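Local coordinates for particle-associated lyase (Acinetobacter bacteriophage AP22, PDB 4Y9V), which probably degrades the capsular polysaccharide of Acinetobacter baumannii as a lyase of the phage tailspike, a trimeric protein that binds capsular saccharide, at residues A[46-51]-A[80-85]; A[436-441]-A[471-476]; A[529-534]-A[611-616]. All coordinates share one frame; numbering follows the deposited sequence.

Interaction 1 (A[46-51]-A[80-85]). With EDO (1,2-ethanediol), chain G; EDO (1,2-ethanediol), chain I.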
loop_
_atom_site.group_PDB
_atom_site.type_symbol
_atom_site.label_atom_id
_atom_site.label_comp_id
_atom_site.label_asym_id
_atom_site.label_seq_id
_atom_site.Cartn_x
_atom_site.Cartn_y
_atom_site.Cartn_z
ATOM N N HIS A 46 -1.233 44.713 -6.969
ATOM C CA HIS A 46 -2.451 44.323 -7.666
ATOM C C HIS A 46 -2.323 44.569 -9.145
ATOM O O HIS A 46 -1.861 45.609 -9.571
ATOM C CB HIS A 46 -3.630 45.154 -7.150
ATOM C CG HIS A 46 -4.015 44.911 -5.728
ATOM N ND1 HIS A 46 -4.820 43.843 -5.403
ATOM C CD2 HIS A 46 -3.725 45.553 -4.581
ATOM C CE1 HIS A 46 -5.001 43.850 -4.078
ATOM N NE2 HIS A 46 -4.351 44.896 -3.559
ATOM N N LEU A 47 -2.866 43.648 -9.953
ATOM C CA LEU A 47 -2.840 43.839 -11.392
ATOM C C LEU A 47 -3.551 45.134 -11.786
ATOM O O LEU A 47 -3.126 45.830 -12.697
ATOM C CB LEU A 47 -3.445 42.627 -12.107
ATOM C CG LEU A 47 -3.399 42.680 -13.619
ATOM C CD1 LEU A 47 -1.962 42.641 -14.129
ATOM C CD2 LEU A 47 -4.204 41.556 -14.212
ATOM N N ASP A 48 -4.654 45.467 -11.095
ATOM C CA ASP A 48 -5.452 46.619 -11.519
ATOM C C ASP A 48 -4.651 47.926 -11.466
ATOM O O ASP A 48 -4.893 48.803 -12.306
ATOM C CB ASP A 48 -6.706 46.759 -10.662
ATOM C CG ASP A 48 -7.880 45.921 -11.171
ATOM O OD1 ASP A 48 -7.680 44.727 -11.432
ATOM O OD2 ASP A 48 -8.991 46.467 -11.230
ATOM N N THR A 49 -3.752 48.106 -10.502
ATOM C CA THR A 49 -2.971 49.331 -10.477
ATOM C C THR A 49 -2.057 49.419 -11.678
ATOM O O THR A 49 -1.853 50.501 -12.273
ATOM C CB THR A 49 -2.178 49.474 -9.156
ATOM O OG1 THR A 49 -1.290 48.407 -9.047
ATOM C CG2 THR A 49 -3.092 49.655 -7.976
ATOM N N TYR A 50 -1.440 48.305 -12.095
ATOM C CA TYR A 50 -0.645 48.225 -13.267
ATOM C C TYR A 50 -1.436 48.508 -14.543
ATOM O O TYR A 50 -0.968 49.220 -15.452
ATOM C CB TYR A 50 0.070 46.843 -13.417
ATOM C CG TYR A 50 1.429 46.815 -12.746
ATOM C CD1 TYR A 50 1.582 46.550 -11.398
ATOM C CD2 TYR A 50 2.560 47.029 -13.496
ATOM C CE1 TYR A 50 2.862 46.530 -10.830
ATOM C CE2 TYR A 50 3.835 47.009 -12.944
ATOM C CZ TYR A 50 3.971 46.763 -11.615
ATOM O OH TYR A 50 5.219 46.739 -11.009
ATOM N N LEU A 51 -2.633 47.940 -14.647
ATOM C CA LEU A 51 -3.466 48.206 -15.808
ATOM C C LEU A 51 -3.739 49.689 -15.949
ATOM O O LEU A 51 -3.646 50.277 -17.040
ATOM C CB LEU A 51 -4.785 47.406 -15.715
ATOM C CG LEU A 51 -4.611 45.879 -15.845
ATOM C CD1 LEU A 51 -5.889 45.188 -15.459
ATOM C CD2 LEU A 51 -4.245 45.462 -17.220
ATOM N N LYS A 80 -7.531 40.323 -9.736
ATOM C CA LYS A 80 -8.979 40.337 -9.683
ATOM C C LYS A 80 -9.560 39.413 -10.706
ATOM O O LYS A 80 -9.089 39.277 -11.849
ATOM C CB LYS A 80 -9.448 41.770 -9.950
ATOM C CG LYS A 80 -10.942 41.994 -9.940
ATOM C CD LYS A 80 -11.352 43.470 -10.061
ATOM C CE LYS A 80 -12.822 43.671 -10.214
ATOM N NZ LYS A 80 -13.561 43.344 -8.954
ATOM N N SER A 81 -10.677 38.775 -10.340
ATOM C CA SER A 81 -11.358 37.802 -11.190
ATOM C C SER A 81 -11.952 38.460 -12.450
ATOM O O SER A 81 -12.954 39.174 -12.392
ATOM C CB SER A 81 -12.494 37.190 -10.388
ATOM O OG SER A 81 -13.165 36.207 -11.116
ATOM N N ARG A 82 -11.322 38.158 -13.580
ATOM C CA ARG A 82 -11.751 38.483 -14.927
ATOM C C ARG A 82 -11.114 37.429 -15.840
ATOM O O ARG A 82 -10.163 36.765 -15.435
ATOM C CB ARG A 82 -11.280 39.887 -15.441
ATOM C CG ARG A 82 -11.611 41.081 -14.582
ATOM C CD ARG A 82 -11.136 42.349 -15.287
ATOM N NE ARG A 82 -11.353 43.602 -14.597
ATOM C CZ ARG A 82 -10.503 44.154 -13.737
ATOM N NH1 ARG A 82 -9.371 43.553 -13.379
ATOM N NH2 ARG A 82 -10.781 45.341 -13.229
ATOM N N GLU A 83 -11.584 37.358 -17.079
ATOM C CA GLU A 83 -10.868 36.641 -18.128
ATOM C C GLU A 83 -9.960 37.642 -18.851
ATOM O O GLU A 83 -10.485 38.656 -19.375
ATOM C CB GLU A 83 -11.789 35.937 -19.090
ATOM C CG GLU A 83 -11.035 35.141 -20.127
ATOM C CD GLU A 83 -11.892 34.278 -21.001
ATOM O OE1 GLU A 83 -12.687 33.493 -20.439
ATOM O OE2 GLU A 83 -11.759 34.307 -22.261
ATOM N N TYR A 84 -8.679 37.376 -18.892
ATOM C CA TYR A 84 -7.685 38.265 -19.497
ATOM C C TYR A 84 -7.074 37.615 -20.719
ATOM O O TYR A 84 -6.581 36.472 -20.651
ATOM C CB TYR A 84 -6.565 38.544 -18.516
ATOM C CG TYR A 84 -6.986 39.189 -17.225
ATOM C CD1 TYR A 84 -7.148 40.557 -17.123
ATOM C CD2 TYR A 84 -7.225 38.435 -16.080
ATOM C CE1 TYR A 84 -7.521 41.161 -15.939
ATOM C CE2 TYR A 84 -7.606 39.020 -14.896
ATOM C CZ TYR A 84 -7.746 40.379 -14.806
ATOM O OH TYR A 84 -8.107 41.010 -13.649
ATOM N N ILE A 85 -6.979 38.369 -21.817
ATOM C CA ILE A 85 -6.227 37.958 -22.992
ATOM C C ILE A 85 -4.727 38.017 -22.689
ATOM O O ILE A 85 -4.229 39.041 -22.209
ATOM C CB ILE A 85 -6.577 38.870 -24.167
ATOM C CG1 ILE A 85 -8.033 38.695 -24.559
ATOM C CG2 ILE A 85 -5.638 38.650 -25.331
ATOM C CD1 ILE A 85 -8.547 39.734 -25.553
HETATM C C1 EDO G . -7.469 42.217 -6.576
HETATM O O1 EDO G . -6.294 42.476 -7.236
HETATM C C2 EDO G . -7.595 40.758 -6.068
HETATM O O2 EDO G . -6.729 40.487 -5.004
HETATM C C1 EDO I . -9.268 49.817 -10.519
HETATM O O1 EDO I . -9.612 48.691 -9.785
HETATM C C2 EDO I . -10.289 50.434 -11.445
HETATM O O2 EDO I . -10.709 49.453 -12.438
HETATM O O HOH W 1 -6.095 43.098 -9.894
HETATM O O HOH W 2 -6.641 42.294 -11.611
#
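Arg82, in the loop before strand 83-85, reaches Asp48 in the first turn of helix 47-54 and clamps its carboxylate in an end-on, two-pronged salt bridge. Its CB starts 3.6 Å above one face of the Tyr84 ring, offset toward the rim. CG stands anti to the carbonyl carbon (chi1 -54°), and from there the chain runs extended to NE. The guanidinium carries Lys80 CD over one face, 3.5 Å above the plane, while its nitrogens do the polar work. NH1 donates to Asp48 OD1 at 2.8 Å and NH2 to Asp48 OD2 at 2.9 Å, both bonds nearly straight and meeting the carboxylate on its syn side. The two planes are turned 22° apart. NH1 also donates to Tyr84 OH at 2.9 Å, and that hydroxyl in turn donates a hydrogen bond to Lys80 O, which fixes the tyrosine relative to the arginine. A water, modelled at two sites too close together to be filled at once, donates to Asp48 OD1 and accepts from Lys80 N. The salt bridge to Arg82 probably favours the ionised form of Asp48. Below the polar layer, Leu47 and Tyr84 meet tip to tip: CD2 of Leu47 makes a CH-pi contact with the ring face opposite Arg82 CB, 4.0 Å from the ring centroid. Leu51 CD1 lies 4.4 Å from Tyr84 CE1. Val65 of helix 63-71 packs against both leucines, and Leu43 of a second subunit against Asp48. Since strand 83-85 pairs in parallel with strand 105-109 among the first coils, the contact is consistent with the helical cap that closes the N-terminal end of a pectin lyase-like beta-helix.

Interaction 2 (A[436-441]-A[471-476])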
loop_
_atom_site.group_PDB
_atom_site.type_symbol
_atom_site.label_atom_id
_atom_site.label_comp_id
_atom_site.label_asym_id
_atom_site.label_seq_id
_atom_site.Cartn_x
_atom_site.Cartn_y
_atom_site.Cartn_z
ATOM N N ILE A 436 -2.054 -15.010 -20.002
ATOM C CA ILE A 436 -1.902 -14.023 -18.923
ATOM C C ILE A 436 -0.633 -13.226 -19.086
ATOM O O ILE A 436 -0.701 -12.006 -19.250
ATOM C CB ILE A 436 -2.068 -14.677 -17.525
ATOM C CG1 ILE A 436 -3.406 -15.417 -17.398
ATOM C CG2 ILE A 436 -1.911 -13.619 -16.447
ATOM C CD1 ILE A 436 -4.631 -14.609 -17.776
ATOM N N VAL A 437 0.542 -13.872 -19.037
ATOM C CA VAL A 437 1.817 -13.191 -19.286
ATOM C C VAL A 437 2.470 -13.822 -20.497
ATOM O O VAL A 437 2.721 -15.023 -20.521
ATOM C CB VAL A 437 2.785 -13.282 -18.081
ATOM C CG1 VAL A 437 4.109 -12.606 -18.405
ATOM C CG2 VAL A 437 2.176 -12.671 -16.827
ATOM N N THR A 438 2.754 -12.981 -21.498
ATOM C CA THR A 438 3.527 -13.396 -22.667
ATOM C C THR A 438 4.645 -12.371 -22.910
ATOM O O THR A 438 4.370 -11.176 -22.971
ATOM C CB THR A 438 2.660 -13.498 -23.921
ATOM O OG1 THR A 438 1.655 -14.483 -23.685
ATOM C CG2 THR A 438 3.475 -13.861 -25.157
ATOM N N ILE A 439 5.867 -12.857 -23.059
ATOM C CA ILE A 439 7.008 -12.048 -23.497
ATOM C C ILE A 439 7.491 -12.681 -24.821
ATOM O O ILE A 439 7.772 -13.884 -24.844
ATOM C CB ILE A 439 8.138 -12.031 -22.476
ATOM C CG1 ILE A 439 7.671 -11.567 -21.070
ATOM C CG2 ILE A 439 9.327 -11.220 -23.027
ATOM C CD1 ILE A 439 7.263 -10.094 -21.030
ATOM N N ARG A 440 7.612 -11.866 -25.874
ATOM C CA ARG A 440 8.178 -12.301 -27.125
ATOM C C ARG A 440 9.376 -11.442 -27.498
ATOM O O ARG A 440 9.369 -10.235 -27.279
ATOM C CB ARG A 440 7.189 -12.235 -28.286
ATOM C CG ARG A 440 5.895 -13.032 -28.092
ATOM C CD ARG A 440 6.076 -14.517 -28.015
ATOM N NE ARG A 440 6.585 -15.166 -29.234
ATOM C CZ ARG A 440 5.804 -15.596 -30.215
ATOM N NH1 ARG A 440 4.517 -15.358 -30.252
ATOM N NH2 ARG A 440 6.369 -16.315 -31.209
ATOM N N GLN A 441 10.378 -12.066 -28.091
ATOM C CA GLN A 441 11.423 -11.338 -28.816
ATOM C C GLN A 441 10.896 -10.968 -30.183
ATOM O O GLN A 441 10.336 -11.804 -30.896
ATOM C CB GLN A 441 12.704 -12.163 -28.884
ATOM C CG GLN A 441 13.815 -11.479 -29.661
ATOM C CD GLN A 441 15.134 -12.235 -29.566
ATOM O OE1 GLN A 441 15.358 -12.988 -28.614
ATOM N NE2 GLN A 441 16.001 -12.001 -30.536
ATOM N N TRP A 471 -0.824 -19.441 -18.478
ATOM C CA TRP A 471 -0.449 -18.417 -17.508
ATOM C C TRP A 471 0.836 -17.700 -17.924
ATOM O O TRP A 471 0.869 -16.465 -17.889
ATOM C CB TRP A 471 -0.342 -19.015 -16.096
ATOM C CG TRP A 471 -1.694 -19.218 -15.458
ATOM C CD1 TRP A 471 -2.487 -20.328 -15.508
ATOM C CD2 TRP A 471 -2.396 -18.241 -14.707
ATOM N NE1 TRP A 471 -3.656 -20.097 -14.803
ATOM C CE2 TRP A 471 -3.630 -18.820 -14.294
ATOM C CE3 TRP A 471 -2.106 -16.928 -14.300
ATOM C CZ2 TRP A 471 -4.559 -18.130 -13.526
ATOM C CZ3 TRP A 471 -3.037 -16.249 -13.517
ATOM C CH2 TRP A 471 -4.251 -16.845 -13.138
ATOM N N ALA A 472 1.897 -18.423 -18.279
ATOM C CA ALA A 472 3.166 -17.813 -18.652
ATOM C C ALA A 472 3.725 -18.429 -19.934
ATOM O O ALA A 472 3.729 -19.650 -20.084
ATOM C CB ALA A 472 4.204 -17.997 -17.539
ATOM N N TRP A 473 4.263 -17.561 -20.798
ATOM C CA TRP A 473 4.978 -18.016 -21.997
ATOM C C TRP A 473 6.021 -16.965 -22.357
ATOM O O TRP A 473 5.737 -15.768 -22.288
ATOM C CB TRP A 473 4.028 -18.220 -23.160
ATOM C CG TRP A 473 4.655 -18.864 -24.359
ATOM C CD1 TRP A 473 5.548 -19.900 -24.396
ATOM C CD2 TRP A 473 4.384 -18.530 -25.732
ATOM N NE1 TRP A 473 5.856 -20.227 -25.690
ATOM C CE2 TRP A 473 5.163 -19.410 -26.537
ATOM C CE3 TRP A 473 3.576 -17.576 -26.367
ATOM C CZ2 TRP A 473 5.123 -19.356 -27.934
ATOM C CZ3 TRP A 473 3.541 -17.520 -27.739
ATOM C CH2 TRP A 473 4.331 -18.400 -28.514
ATOM N N VAL A 474 7.217 -17.420 -22.736
ATOM C CA VAL A 474 8.322 -16.577 -23.200
ATOM C C VAL A 474 8.903 -17.274 -24.425
ATOM O O VAL A 474 9.256 -18.442 -24.331
ATOM C CB VAL A 474 9.393 -16.416 -22.107
ATOM C CG1 VAL A 474 10.561 -15.588 -22.637
ATOM C CG2 VAL A 474 8.819 -15.813 -20.839
ATOM N N GLU A 475 9.037 -16.567 -25.566
ATOM C CA GLU A 475 9.533 -17.230 -26.757
ATOM C C GLU A 475 9.995 -16.195 -27.798
ATOM O O GLU A 475 9.496 -15.062 -27.850
ATOM C CB GLU A 475 8.450 -18.153 -27.337
ATOM C CG GLU A 475 8.944 -19.114 -28.454
ATOM C CD GLU A 475 10.165 -19.868 -28.040
ATOM O OE1 GLU A 475 10.025 -20.930 -27.388
ATOM O OE2 GLU A 475 11.294 -19.387 -28.314
ATOM N N ASP A 476 10.898 -16.648 -28.660
ATOM C CA ASP A 476 11.321 -15.839 -29.802
ATOM C C ASP A 476 10.134 -15.609 -30.751
ATOM O O ASP A 476 9.150 -16.342 -30.733
ATOM C CB ASP A 476 12.489 -16.519 -30.517
ATOM C CG ASP A 476 13.269 -15.606 -31.456
ATOM O OD1 ASP A 476 13.089 -14.351 -31.397
ATOM O OD2 ASP A 476 14.061 -16.154 -32.277
#
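Arg440 and Trp473 meet because Arg440 CG stands anti to its carbonyl carbon (chi1 -57°), with further bends at chi2 and chi3, while Trp473 CG is anti to its backbone N (chi1 -172°). The guanidinium thus folds back over the neighbouring strand, with Trp473 CH2 3.5 Å above one face and the two planes 48° apart. Its edge serves two carbonyls. NE and NH2 grip Asp476 O side-on, NH2 at 2.8 Å, and NE also donates to Glu475 O at 3.2 Å, lying well above the carbonyl plane in both of its bonds. Gln441 N reaches Glu475 O from the opposite face of that plane, so this oxygen holds two donors. Glu475 CB lies over one face of the Trp473 ring, whose NE1 is hydrogen-bonded to Ser509 OG. At the other end, where both segments turn a corner, Ile436 CG1 makes a CH-pi contact over the Trp471 six-membered ring, 4.1 Å from its centroid. Between these ends the parallel ladder alternates its donors: Val437 N to Trp471 O, Trp473 N to Val437 O, Ile439 N to Trp473 O, Glu475 N to Ile439 O. The axes of strand segments 438-441 and 472-476 approach to 4.8 Å, as expected of neighbouring coils of a parallel beta-helix. Strand 405-409 flanks segment 436-441 on its other side, and 470-476 is the last of this four-stranded sheet. On the face bearing Val437, Ile439 and Val474, the packing partners come from strands 405-409, 453-458 and 486-496.

Interaction 3 (A[529-534]-A[611-616])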
loop_
_atom_site.group_PDB
_atom_site.type_symbol
_atom_site.label_atom_id
_atom_site.label_comp_id
_atom_site.label_asym_id
_atom_site.label_seq_id
_atom_site.Cartn_x
_atom_site.Cartn_y
_atom_site.Cartn_z
ATOM N N SER A 529 -11.057 -43.656 -6.127
ATOM C CA SER A 529 -11.399 -45.001 -5.645
ATOM C C SER A 529 -11.229 -45.990 -6.796
ATOM O O SER A 529 -11.651 -45.699 -7.940
ATOM C CB SER A 529 -12.844 -45.032 -5.154
ATOM O OG SER A 529 -13.265 -46.374 -4.920
ATOM N N VAL A 530 -10.642 -47.122 -6.508
ATOM C CA VAL A 530 -10.500 -48.229 -7.462
ATOM C C VAL A 530 -11.049 -49.491 -6.804
ATOM O O VAL A 530 -11.093 -49.619 -5.577
ATOM C CB VAL A 530 -9.058 -48.435 -7.936
ATOM C CG1 VAL A 530 -8.576 -47.213 -8.705
ATOM C CG2 VAL A 530 -8.127 -48.788 -6.804
ATOM N N THR A 531 -11.439 -50.421 -7.657
ATOM C CA THR A 531 -11.891 -51.752 -7.200
ATOM C C THR A 531 -11.117 -52.789 -7.983
ATOM O O THR A 531 -11.128 -52.808 -9.219
ATOM C CB THR A 531 -13.399 -51.905 -7.411
ATOM O OG1 THR A 531 -14.097 -50.923 -6.605
ATOM C CG2 THR A 531 -13.867 -53.285 -6.981
ATOM N N SER A 532 -10.391 -53.643 -7.282
ATOM C CA SER A 532 -9.682 -54.726 -7.935
ATOM C C SER A 532 -10.679 -55.760 -8.460
ATOM O O SER A 532 -11.798 -55.863 -8.022
ATOM C CB SER A 532 -8.652 -55.345 -7.012
ATOM O OG SER A 532 -9.329 -55.926 -5.911
ATOM N N ALA A 533 -10.203 -56.498 -9.488
ATOM C CA ALA A 533 -10.998 -57.573 -10.061
ATOM C C ALA A 533 -10.225 -58.877 -9.942
ATOM O O ALA A 533 -8.979 -58.915 -9.885
ATOM C CB ALA A 533 -11.244 -57.296 -11.534
ATOM N N VAL A 534 -10.977 -59.984 -9.906
ATOM C CA VAL A 534 -10.372 -61.322 -9.833
ATOM C C VAL A 534 -9.368 -61.468 -10.967
ATOM O O VAL A 534 -9.637 -61.109 -12.138
ATOM C CB VAL A 534 -11.465 -62.414 -9.891
ATOM C CG1 VAL A 534 -10.832 -63.799 -9.925
ATOM C CG2 VAL A 534 -12.378 -62.311 -8.687
ATOM N N PRO A 611 -12.123 -59.273 -4.886
ATOM C CA PRO A 611 -12.218 -57.825 -5.208
ATOM C C PRO A 611 -12.237 -56.994 -3.909
ATOM O O PRO A 611 -12.921 -57.346 -2.945
ATOM C CB PRO A 611 -13.552 -57.703 -5.952
ATOM C CG PRO A 611 -13.689 -59.051 -6.630
ATOM C CD PRO A 611 -13.240 -60.021 -5.540
ATOM N N LYS A 612 -11.532 -55.863 -3.960
ATOM C CA LYS A 612 -11.472 -54.899 -2.878
ATOM C C LYS A 612 -11.558 -53.471 -3.429
ATOM O O LYS A 612 -10.933 -53.187 -4.440
ATOM C CB LYS A 612 -10.150 -54.987 -2.091
ATOM C CG LYS A 612 -9.957 -56.253 -1.297
ATOM C CD LYS A 612 -10.735 -56.321 -0.049
ATOM C CE LYS A 612 -11.090 -57.739 0.379
ATOM N NZ LYS A 612 -11.211 -57.746 1.859
ATOM N N THR A 613 -12.289 -52.611 -2.714
ATOM C CA THR A 613 -12.416 -51.198 -3.069
ATOM C C THR A 613 -11.590 -50.367 -2.102
ATOM O O THR A 613 -11.682 -50.545 -0.861
ATOM C CB THR A 613 -13.903 -50.765 -3.044
ATOM O OG1 THR A 613 -14.635 -51.562 -3.972
ATOM C CG2 THR A 613 -14.063 -49.303 -3.372
ATOM N N PHE A 614 -10.769 -49.457 -2.639
ATOM C CA PHE A 614 -9.850 -48.667 -1.816
ATOM C C PHE A 614 -9.448 -47.434 -2.599
ATOM O O PHE A 614 -9.804 -47.282 -3.768
ATOM C CB PHE A 614 -8.670 -49.527 -1.342
ATOM C CG PHE A 614 -7.903 -50.159 -2.514
ATOM C CD1 PHE A 614 -6.863 -49.484 -3.101
ATOM C CD2 PHE A 614 -8.261 -51.405 -2.973
ATOM C CE1 PHE A 614 -6.192 -50.057 -4.178
ATOM C CE2 PHE A 614 -7.594 -51.979 -4.039
ATOM C CZ PHE A 614 -6.552 -51.298 -4.639
ATOM N N ASN A 615 -8.692 -46.558 -1.955
ATOM C CA ASN A 615 -8.257 -45.310 -2.590
ATOM C C ASN A 615 -6.824 -45.363 -3.089
ATOM O O ASN A 615 -5.924 -45.902 -2.432
ATOM C CB ASN A 615 -8.363 -44.170 -1.584
ATOM C CG ASN A 615 -9.786 -43.700 -1.376
ATOM O OD1 ASN A 615 -10.588 -43.692 -2.304
ATOM N ND2 ASN A 615 -10.059 -43.281 -0.135
ATOM N N LEU A 616 -6.624 -44.696 -4.219
ATOM C CA LEU A 616 -5.322 -44.268 -4.683
ATOM C C LEU A 616 -5.286 -42.735 -4.603
ATOM O O LEU A 616 -6.240 -42.065 -4.937
ATOM C CB LEU A 616 -5.006 -44.750 -6.099
ATOM C CG LEU A 616 -4.782 -46.239 -6.195
ATOM C CD1 LEU A 616 -4.762 -46.723 -7.612
ATOM C CD2 LEU A 616 -3.387 -46.559 -5.580
#
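Val530 meets Phe614 through both backbone and side chain, and with Pro611 and Ser532 it accounts for the largest buried areas of the contact. Its two methyls divide the work. CG2, placed between the backbone N and the carbonyl carbon, rests over one face of the Phe614 ring, 3.5 Å above the plane and offset toward the rim, in a CH-pi contact. CG1 lies 4.0 Å from Leu616 CD1, the two side chains crossing at about a right angle. Phe574 meets the Phe614 ring edge-to-face, while Ala541 packs on Val530. The backbones form an antiparallel hydrogen-bonded pair: Val530 N donates to Phe614 O at 2.9 Å and Phe614 N donates back to Val530 O. Ser532 carries the pairing one step past the strand end. Its N donates to Lys612 O, while OG, also set between backbone N and carbonyl carbon (chi1 64°), accepts from Lys612 N at 2.9 Å. A side-chain oxygen therefore does what a main-chain carbonyl would do in a regular ladder. Beyond it, Pro611 has no N-H to donate and contributes carbon instead: CB sits 3.3 Å from Ser532 O, and CD is met by Val534 CG2 at 4.0 Å. On the opposite face of the sheet to Val530, Thr531 OG1 and Thr613 OG1 are hydrogen-bonded at 2.8 Å. One face of this Ig-like domain strand pair is thus apolar and joined to the domain core, the other hydroxyl-rich and largely exposed, and Ser532 OG supplies the acceptor for Lys612 N where the strand pairing ends.

The three contacts follow one another along the chain, each closing before the next opens, and mark out an elongated molecule. Interaction 1 joins a helix to an early strand near the N-terminal end, interaction 2 pairs neighbouring coils of the pectin lyase-like region, and interaction 3 lies in the C-terminal Ig-like domain. Centres of interactions 1 and 2 are 59 Å apart and those of 2 and 3 are 44 Å apart; from 1 to 3 the distance is 95 Å. None touches another. Interaction 1 lies across the chain's centre from the other two. The residues of the glycan pocket fall between interactions 1 and 2 in sequence, so these contacts frame the saccharide-binding part without belonging to it.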